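Local coordinates for L-talarate/Galactarate Dehydratase (Salmonella typhimurium, PDB 2PP0), which catalyses the magnesium-dependent dehydration of L-talarate and galactarate to 5-keto-4-deoxy-D-glucarate, and interconverts the two acid sugars by epimerization, at residues 324-335 / 343-354. Residues are numbered along the deposited sequence; the frame is centred on the assembly and turned at random.
Sequences KLAPHFAMEVHL and LEPWLEHFEWLN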
ATOM      1  N   LYS B 324       3.448  -3.330  17.079  1.00 32.30           N
ATOM      2  CA  LYS B 324       2.073  -3.818  17.044  1.00 30.67           C
ATOM      3  C   LYS B 324       1.177  -2.624  16.732  1.00 31.46           C
ATOM      4  O   LYS B 324       1.594  -1.468  16.876  1.00 29.91           O
ATOM      5  CB  LYS B 324       1.666  -4.403  18.399  1.00 32.02           C
ATOM      6  CG  LYS B 324       2.426  -5.654  18.832  1.00 34.33           C
ATOM      7  CD  LYS B 324       2.075  -6.857  17.966  1.00 35.66           C
ATOM      8  CE  LYS B 324       2.641  -8.146  18.560  1.00 34.10           C
ATOM      9  NZ  LYS B 324       2.146  -8.388  19.953  1.00 35.16           N
ATOM     10  N   LEU B 325      -0.057  -2.902  16.324  1.00 29.52           N
ATOM     11  CA  LEU B 325      -1.005  -1.851  15.997  1.00 30.43           C
ATOM     12  C   LEU B 325      -2.239  -1.893  16.894  1.00 30.50           C
ATOM     13  O   LEU B 325      -2.783  -2.957  17.178  1.00 30.95           O
ATOM     14  CB  LEU B 325      -1.451  -1.971  14.534  1.00 30.60           C
ATOM     15  CG  LEU B 325      -2.327  -0.828  14.011  1.00 32.12           C
ATOM     16  CD1 LEU B 325      -1.445   0.391  13.761  1.00 29.03           C
ATOM     17  CD2 LEU B 325      -3.026  -1.241  12.722  1.00 31.64           C
ATOM     18  N   ALA B 326      -2.670  -0.723  17.349  1.00 29.89           N
ATOM     19  CA  ALA B 326      -3.860  -0.602  18.182  1.00 28.66           C
ATOM     20  C   ALA B 326      -4.473   0.759  17.870  1.00 30.34           C
ATOM     21  O   ALA B 326      -4.253   1.738  18.598  1.00 31.69           O
ATOM     22  CB  ALA B 326      -3.501  -0.704  19.660  1.00 28.91           C
ATOM     23  N   PRO B 327      -5.248   0.837  16.771  1.00 29.17           N
ATOM     24  CA  PRO B 327      -5.912   2.067  16.323  1.00 29.77           C
ATOM     25  C   PRO B 327      -6.795   2.676  17.409  1.00 30.60           C
ATOM     26  O   PRO B 327      -7.337   1.970  18.265  1.00 28.94           O
ATOM     27  CB  PRO B 327      -6.737   1.608  15.120  1.00 28.26           C
ATOM     28  CG  PRO B 327      -6.011   0.388  14.631  1.00 27.80           C
ATOM     29  CD  PRO B 327      -5.630  -0.302  15.915  1.00 27.46           C
ATOM     30  N   HIS B 328      -6.948   3.991  17.363  1.00 31.81           N
ATOM     31  CA  HIS B 328      -7.760   4.677  18.354  1.00 32.52           C
ATOM     32  C   HIS B 328      -9.162   5.022  17.867  1.00 33.06           C
ATOM     33  O   HIS B 328      -9.334   5.551  16.766  1.00 32.56           O
ATOM     34  CB  HIS B 328      -7.046   5.955  18.807  1.00 31.51           C
ATOM     35  CG  HIS B 328      -7.932   6.918  19.532  1.00 30.59           C
ATOM     36  ND1 HIS B 328      -8.598   7.942  18.894  1.00 32.44           N
ATOM     37  CD2 HIS B 328      -8.285   6.995  20.836  1.00 31.45           C
ATOM     38  CE1 HIS B 328      -9.323   8.609  19.774  1.00 30.71           C
ATOM     39  NE2 HIS B 328      -9.151   8.054  20.960  1.00 29.92           N
ATOM     40  N   PHE B 329     -10.160   4.701  18.689  1.00 34.13           N
ATOM     41  CA  PHE B 329     -11.549   5.035  18.378  1.00 35.64           C
ATOM     42  C   PHE B 329     -12.011   4.468  17.034  1.00 35.58           C
ATOM     43  O   PHE B 329     -11.488   3.458  16.560  1.00 37.33           O
ATOM     44  CB  PHE B 329     -11.677   6.569  18.392  1.00 38.00           C
ATOM     45  CG  PHE B 329     -13.091   7.090  18.498  1.00 38.34           C
ATOM     46  CD1 PHE B 329     -13.974   6.584  19.447  1.00 40.61           C
ATOM     47  CD2 PHE B 329     -13.508   8.150  17.697  1.00 39.56           C
ATOM     48  CE1 PHE B 329     -15.253   7.134  19.600  1.00 40.34           C
ATOM     49  CE2 PHE B 329     -14.778   8.707  17.840  1.00 39.90           C
ATOM     50  CZ  PHE B 329     -15.653   8.198  18.796  1.00 39.44           C
ATOM     51  N   ALA B 330     -13.010   5.125  16.450  1.00 35.78           N
ATOM     52  CA  ALA B 330     -13.601   4.768  15.159  1.00 35.74           C
ATOM     53  C   ALA B 330     -13.458   3.299  14.744  1.00 35.98           C
ATOM     54  O   ALA B 330     -12.922   3.008  13.673  1.00 34.01           O
ATOM     55  CB  ALA B 330     -13.023   5.674  14.073  1.00 35.08           C
ATOM     56  N   MET B 331     -13.951   2.381  15.575  1.00 34.82           N
ATOM     57  CA  MET B 331     -13.852   0.958  15.258  1.00 35.00           C
ATOM     58  C   MET B 331     -14.563   0.614  13.950  1.00 34.97           C
ATOM     59  O   MET B 331     -14.221  -0.370  13.287  1.00 33.60           O
ATOM     60  CB  MET B 331     -14.399   0.096  16.415  1.00 33.66           C
ATOM     61  CG  MET B 331     -15.821   0.416  16.867  1.00 32.96           C
ATOM     62  SD  MET B 331     -16.369  -0.607  18.270  1.00 27.30           S
ATOM     63  CE  MET B 331     -18.146  -0.423  18.102  1.00 33.15           C
ATOM     64  N   GLU B 332     -15.532   1.442  13.570  1.00 34.86           N
ATOM     65  CA  GLU B 332     -16.287   1.227  12.338  1.00 35.59           C
ATOM     66  C   GLU B 332     -15.354   1.273  11.132  1.00 35.45           C
ATOM     67  O   GLU B 332     -15.620   0.657  10.096  1.00 34.38           O
ATOM     68  CB  GLU B 332     -17.385   2.288  12.193  1.00 37.42           C
ATOM     69  CG  GLU B 332     -18.510   2.215  13.245  1.00 38.60           C
ATOM     70  CD  GLU B 332     -18.068   2.598  14.656  1.00 41.44           C
ATOM     71  OE1 GLU B 332     -17.011   3.253  14.812  1.00 40.45           O
ATOM     72  OE2 GLU B 332     -18.793   2.260  15.618  1.00 43.55           O
ATOM     73  N   VAL B 333     -14.255   2.008  11.272  1.00 33.20           N
ATOM     74  CA  VAL B 333     -13.269   2.112  10.205  1.00 31.64           C
ATOM     75  C   VAL B 333     -12.028   1.285  10.534  1.00 30.73           C
ATOM     76  O   VAL B 333     -11.510   0.556   9.684  1.00 31.10           O
ATOM     77  CB  VAL B 333     -12.825   3.575   9.984  1.00 31.93           C
ATOM     78  CG1 VAL B 333     -11.724   3.625   8.943  1.00 29.50           C
ATOM     79  CG2 VAL B 333     -14.020   4.428   9.547  1.00 29.74           C
ATOM     80  N   HIS B 334     -11.555   1.389  11.770  1.00 28.27           N
ATOM     81  CA  HIS B 334     -10.353   0.670  12.169  1.00 28.41           C
ATOM     82  C   HIS B 334     -10.459  -0.854  12.207  1.00 27.54           C
ATOM     83  O   HIS B 334      -9.436  -1.539  12.222  1.00 25.70           O
ATOM     84  CB  HIS B 334      -9.848   1.195  13.516  1.00 28.75           C
ATOM     85  CG  HIS B 334      -9.508   2.654  13.501  1.00 29.75           C
ATOM     86  ND1 HIS B 334      -8.765   3.234  12.496  1.00 32.61           N
ATOM     87  CD2 HIS B 334      -9.801   3.649  14.371  1.00 29.82           C
ATOM     88  CE1 HIS B 334      -8.616   4.523  12.746  1.00 29.34           C
ATOM     89  NE2 HIS B 334      -9.235   4.800  13.878  1.00 32.12           N
ATOM     90  N   LEU B 335     -11.674  -1.396  12.230  1.00 27.70           N
ATOM     91  CA  LEU B 335     -11.821  -2.852  12.236  1.00 28.26           C
ATOM     92  C   LEU B 335     -11.222  -3.393  10.943  1.00 28.44           C
ATOM     93  O   LEU B 335     -10.492  -4.382  10.949  1.00 30.03           O
ATOM     94  CB  LEU B 335     -13.292  -3.269  12.322  1.00 29.07           C
ATOM     95  CG  LEU B 335     -13.578  -4.772  12.136  1.00 31.41           C
ATOM     96  CD1 LEU B 335     -12.969  -5.572  13.268  1.00 30.15           C
ATOM     97  CD2 LEU B 335     -15.078  -5.010  12.088  1.00 32.75           C
ATOM     98  N   LEU B 343       0.787  -8.038  11.915  1.00 33.22           N
ATOM     99  CA  LEU B 343       0.961  -8.525  13.286  1.00 33.40           C
ATOM    100  C   LEU B 343      -0.379  -8.423  14.019  1.00 33.98           C
ATOM    101  O   LEU B 343      -1.219  -7.601  13.661  1.00 32.50           O
ATOM    102  CB  LEU B 343       2.049  -7.719  14.007  1.00 34.46           C
ATOM    103  CG  LEU B 343       3.430  -7.762  13.336  1.00 34.09           C
ATOM    104  CD1 LEU B 343       4.456  -7.069  14.224  1.00 35.98           C
ATOM    105  CD2 LEU B 343       3.850  -9.211  13.090  1.00 35.94           C
ATOM    106  N   GLU B 344      -0.585  -9.269  15.027  1.00 34.09           N
ATOM    107  CA  GLU B 344      -1.848  -9.297  15.776  1.00 35.21           C
ATOM    108  C   GLU B 344      -2.132  -7.950  16.459  1.00 34.76           C
ATOM    109  O   GLU B 344      -1.391  -7.528  17.349  1.00 35.10           O
ATOM    110  CB  GLU B 344      -1.802 -10.433  16.814  1.00 37.32           C
ATOM    111  CG  GLU B 344      -3.148 -10.857  17.419  1.00 38.49           C
ATOM    112  CD  GLU B 344      -4.012 -11.707  16.481  1.00 42.17           C
ATOM    113  OE1 GLU B 344      -3.462 -12.571  15.768  1.00 43.27           O
ATOM    114  OE2 GLU B 344      -5.250 -11.526  16.473  1.00 42.46           O
ATOM    115  N   PRO B 345      -3.214  -7.262  16.043  1.00 33.07           N
ATOM    116  CA  PRO B 345      -3.615  -5.961  16.588  1.00 31.93           C
ATOM    117  C   PRO B 345      -4.753  -6.017  17.610  1.00 31.70           C
ATOM    118  O   PRO B 345      -5.318  -7.077  17.882  1.00 30.66           O
ATOM    119  CB  PRO B 345      -4.042  -5.211  15.342  1.00 31.33           C
ATOM    120  CG  PRO B 345      -4.837  -6.284  14.632  1.00 31.04           C
ATOM    121  CD  PRO B 345      -3.969  -7.548  14.806  1.00 31.88           C
ATOM    122  N   TRP B 346      -5.079  -4.851  18.161  1.00 30.70           N
ATOM    123  CA  TRP B 346      -6.163  -4.698  19.128  1.00 31.73           C
ATOM    124  C   TRP B 346      -7.124  -3.624  18.619  1.00 33.12           C
ATOM    125  O   TRP B 346      -6.691  -2.640  18.012  1.00 32.15           O
ATOM    126  CB  TRP B 346      -5.629  -4.255  20.488  1.00 31.45           C
ATOM    127  CG  TRP B 346      -5.198  -5.368  21.379  1.00 31.69           C
ATOM    128  CD1 TRP B 346      -3.943  -5.891  21.499  1.00 31.99           C
ATOM    129  CD2 TRP B 346      -6.024  -6.086  22.300  1.00 31.20           C
ATOM    130  NE1 TRP B 346      -3.936  -6.886  22.445  1.00 32.67           N
ATOM    131  CE2 TRP B 346      -5.201  -7.028  22.953  1.00 31.99           C
ATOM    132  CE3 TRP B 346      -7.382  -6.022  22.640  1.00 31.17           C
ATOM    133  CZ2 TRP B 346      -5.691  -7.903  23.930  1.00 31.91           C
ATOM    134  CZ3 TRP B 346      -7.871  -6.891  23.612  1.00 30.54           C
ATOM    135  CH2 TRP B 346      -7.025  -7.818  24.245  1.00 31.65           C
ATOM    136  N   LEU B 347      -8.418  -3.815  18.869  1.00 32.43           N
ATOM    137  CA  LEU B 347      -9.439  -2.855  18.453  1.00 32.86           C
ATOM    138  C   LEU B 347     -10.053  -2.247  19.712  1.00 31.92           C
ATOM    139  O   LEU B 347     -10.337  -2.953  20.677  1.00 31.97           O
ATOM    140  CB  LEU B 347     -10.534  -3.546  17.623  1.00 32.85           C
ATOM    141  CG  LEU B 347     -11.541  -2.641  16.893  1.00 34.26           C
ATOM    142  CD1 LEU B 347     -10.831  -1.903  15.775  1.00 33.68           C
ATOM    143  CD2 LEU B 347     -12.690  -3.471  16.319  1.00 34.07           C
ATOM    144  N   GLU B 348     -10.264  -0.937  19.690  1.00 32.70           N
ATOM    145  CA  GLU B 348     -10.818  -0.217  20.830  1.00 33.05           C
ATOM    146  C   GLU B 348     -12.317  -0.013  20.695  1.00 34.15           C
ATOM    147  O   GLU B 348     -12.811   0.436  19.658  1.00 34.08           O
ATOM    148  CB  GLU B 348     -10.101   1.131  20.969  1.00 35.29           C
ATOM    149  CG  GLU B 348     -10.703   2.079  21.990  1.00 33.81           C
ATOM    150  CD  GLU B 348      -9.843   3.312  22.205  1.00 36.08           C
ATOM    151  OE1 GLU B 348      -9.344   3.875  21.198  1.00 34.83           O
ATOM    152  OE2 GLU B 348      -9.674   3.715  23.379  1.00 32.97           O
ATOM    153  N   HIS B 349     -13.049  -0.336  21.751  1.00 35.38           N
ATOM    154  CA  HIS B 349     -14.497  -0.202  21.711  1.00 36.60           C
ATOM    155  C   HIS B 349     -15.115   0.947  22.500  1.00 36.45           C
ATOM    156  O   HIS B 349     -14.749   1.210  23.649  1.00 35.93           O
ATOM    157  CB  HIS B 349     -15.150  -1.517  22.156  1.00 36.93           C
ATOM    158  CG  HIS B 349     -16.625  -1.408  22.393  1.00 38.44           C
ATOM    159  ND1 HIS B 349     -17.156  -0.772  23.495  1.00 38.26           N
ATOM    160  CD2 HIS B 349     -17.681  -1.841  21.664  1.00 37.84           C
ATOM    161  CE1 HIS B 349     -18.476  -0.816  23.434  1.00 38.95           C
ATOM    162  NE2 HIS B 349     -18.819  -1.459  22.332  1.00 39.30           N
ATOM    163  N   PHE B 350     -16.060   1.611  21.840  1.00 36.68           N
ATOM    164  CA  PHE B 350     -16.867   2.703  22.376  1.00 37.31           C
ATOM    165  C   PHE B 350     -18.234   2.420  21.746  1.00 37.36           C
ATOM    166  O   PHE B 350     -18.301   1.921  20.621  1.00 35.96           O
ATOM    167  CB  PHE B 350     -16.410   4.078  21.871  1.00 39.23           C
ATOM    168  CG  PHE B 350     -15.173   4.613  22.536  1.00 42.31           C
ATOM    169  CD1 PHE B 350     -13.909   4.193  22.138  1.00 42.72           C
ATOM    170  CD2 PHE B 350     -15.273   5.593  23.522  1.00 44.05           C
ATOM    171  CE1 PHE B 350     -12.763   4.746  22.706  1.00 44.55           C
ATOM    172  CE2 PHE B 350     -14.131   6.150  24.096  1.00 44.11           C
ATOM    173  CZ  PHE B 350     -12.876   5.726  23.684  1.00 44.24           C
ATOM    174  N   GLU B 351     -19.315   2.736  22.446  1.00 37.02           N
ATOM    175  CA  GLU B 351     -20.648   2.513  21.894  1.00 38.02           C
ATOM    176  C   GLU B 351     -21.174   3.832  21.332  1.00 37.55           C
ATOM    177  O   GLU B 351     -22.203   3.875  20.655  1.00 37.76           O
ATOM    178  CB  GLU B 351     -21.604   2.012  22.984  1.00 38.44           C
ATOM    179  CG  GLU B 351     -21.831   3.007  24.119  1.00 40.01           C
ATOM    180  CD  GLU B 351     -20.857   2.833  25.275  1.00 39.76           C
ATOM    181  OE1 GLU B 351     -19.644   2.669  25.030  1.00 38.77           O
ATOM    182  OE2 GLU B 351     -21.311   2.872  26.437  1.00 40.37           O
ATOM    183  N   TRP B 352     -20.441   4.902  21.611  1.00 35.66           N
ATOM    184  CA  TRP B 352     -20.801   6.249  21.194  1.00 34.79           C
ATOM    185  C   TRP B 352     -21.357   6.415  19.789  1.00 33.94           C
ATOM    186  O   TRP B 352     -22.366   7.091  19.596  1.00 32.70           O
ATOM    187  CB  TRP B 352     -19.592   7.173  21.352  1.00 35.90           C
ATOM    188  CG  TRP B 352     -19.081   7.284  22.758  1.00 36.13           C
ATOM    189  CD1 TRP B 352     -19.571   6.654  23.869  1.00 36.77           C
ATOM    190  CD2 TRP B 352     -17.971   8.070  23.199  1.00 36.34           C
ATOM    191  NE1 TRP B 352     -18.830   6.999  24.976  1.00 37.07           N
ATOM    192  CE2 TRP B 352     -17.841   7.868  24.592  1.00 36.06           C
ATOM    193  CE3 TRP B 352     -17.071   8.928  22.553  1.00 36.33           C
ATOM    194  CZ2 TRP B 352     -16.847   8.491  25.349  1.00 36.63           C
ATOM    195  CZ3 TRP B 352     -16.082   9.547  23.304  1.00 36.32           C
ATOM    196  CH2 TRP B 352     -15.979   9.324  24.689  1.00 36.05           C
ATOM    197  N   LEU B 353     -20.700   5.808  18.808  1.00 33.23           N
ATOM    198  CA  LEU B 353     -21.130   5.943  17.421  1.00 34.30           C
ATOM    199  C   LEU B 353     -22.207   4.961  16.962  1.00 34.76           C
ATOM    200  O   LEU B 353     -22.741   5.107  15.865  1.00 35.54           O
ATOM    201  CB  LEU B 353     -19.913   5.836  16.493  1.00 34.05           C
ATOM    202  CG  LEU B 353     -18.733   6.758  16.840  1.00 34.84           C
ATOM    203  CD1 LEU B 353     -17.645   6.624  15.782  1.00 34.45           C
ATOM    204  CD2 LEU B 353     -19.208   8.208  16.931  1.00 33.43           C
ATOM    205  N   ASN B 354     -22.531   3.972  17.792  1.00 35.43           N
ATOM    206  CA  ASN B 354     -23.543   2.975  17.424  1.00 37.10           C
ATOM    207  C   ASN B 354     -24.804   3.555  16.786  1.00 36.36           C
ATOM    208  O   ASN B 354     -25.236   3.090  15.738  1.00 38.43           O
ATOM    209  CB  ASN B 354     -23.955   2.126  18.637  1.00 35.65           C
ATOM    210  CG  ASN B 354     -22.880   1.156  19.062  1.00 37.55           C
ATOM    211  OD1 ASN B 354     -21.956   0.862  18.301  1.00 39.06           O
ATOM    212  ND2 ASN B 354     -22.997   0.637  20.281  1.00 36.95           N
TER
HETATM  213  O   HOH W   1      -9.885   0.930  17.599  1.00 36.91           O
HETATM  214  O   HOH W   2     -18.898   3.513  18.676  1.00 37.91           O
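With CG trans to its backbone nitrogen (chi1 172°) and the chain extended beyond, Glu348 delivers OE1 to the backbone of Phe329, while a similar chi1 of -163° swings the Phe329 ring onward to Phe350. The case illustrates how a backbone N-H can position a substrate-binding carboxylate beside a catalytic histidine. Phe329 N donates to Glu348 OE1 at 2.8 Å, meeting the oxygen on its anti side and 29° out of the carboxylate plane. Beside it runs the imidazole of His328, the proton donor/acceptor, whose CD2 lies 3.3 Å from Glu348 OE1. The other carboxylate oxygen, OE2, forms a salt bridge with substrate-binding Lys195 and a hydrogen bond with Thr167 OG1, and His328 ND1 is hydrogen-bonded to Asp301, thought to raise its basicity. A water accepts from Glu348 N and donates to Pro327 O and Phe329 O, bridging the backbones where they diverge. Farther along, the edge of Phe329 meets the face of Phe350 in a T-shaped pair, centroids 5.1 Å apart, and its CZ abuts Leu353 CG. Met331 CE lies 3.4 Å from Phe350 O. Trp346 N to Leu325 O (3.1 Å) ties the other end. Strand 324-325 leads into helix 331-339, whose first turn (331-335) runs nearly antiparallel to strand 346-349; that strand closes the barrel, running parallel to strand 161-166, and Met368 of strand 367-369 packs against Met331, Leu335 and Leu347.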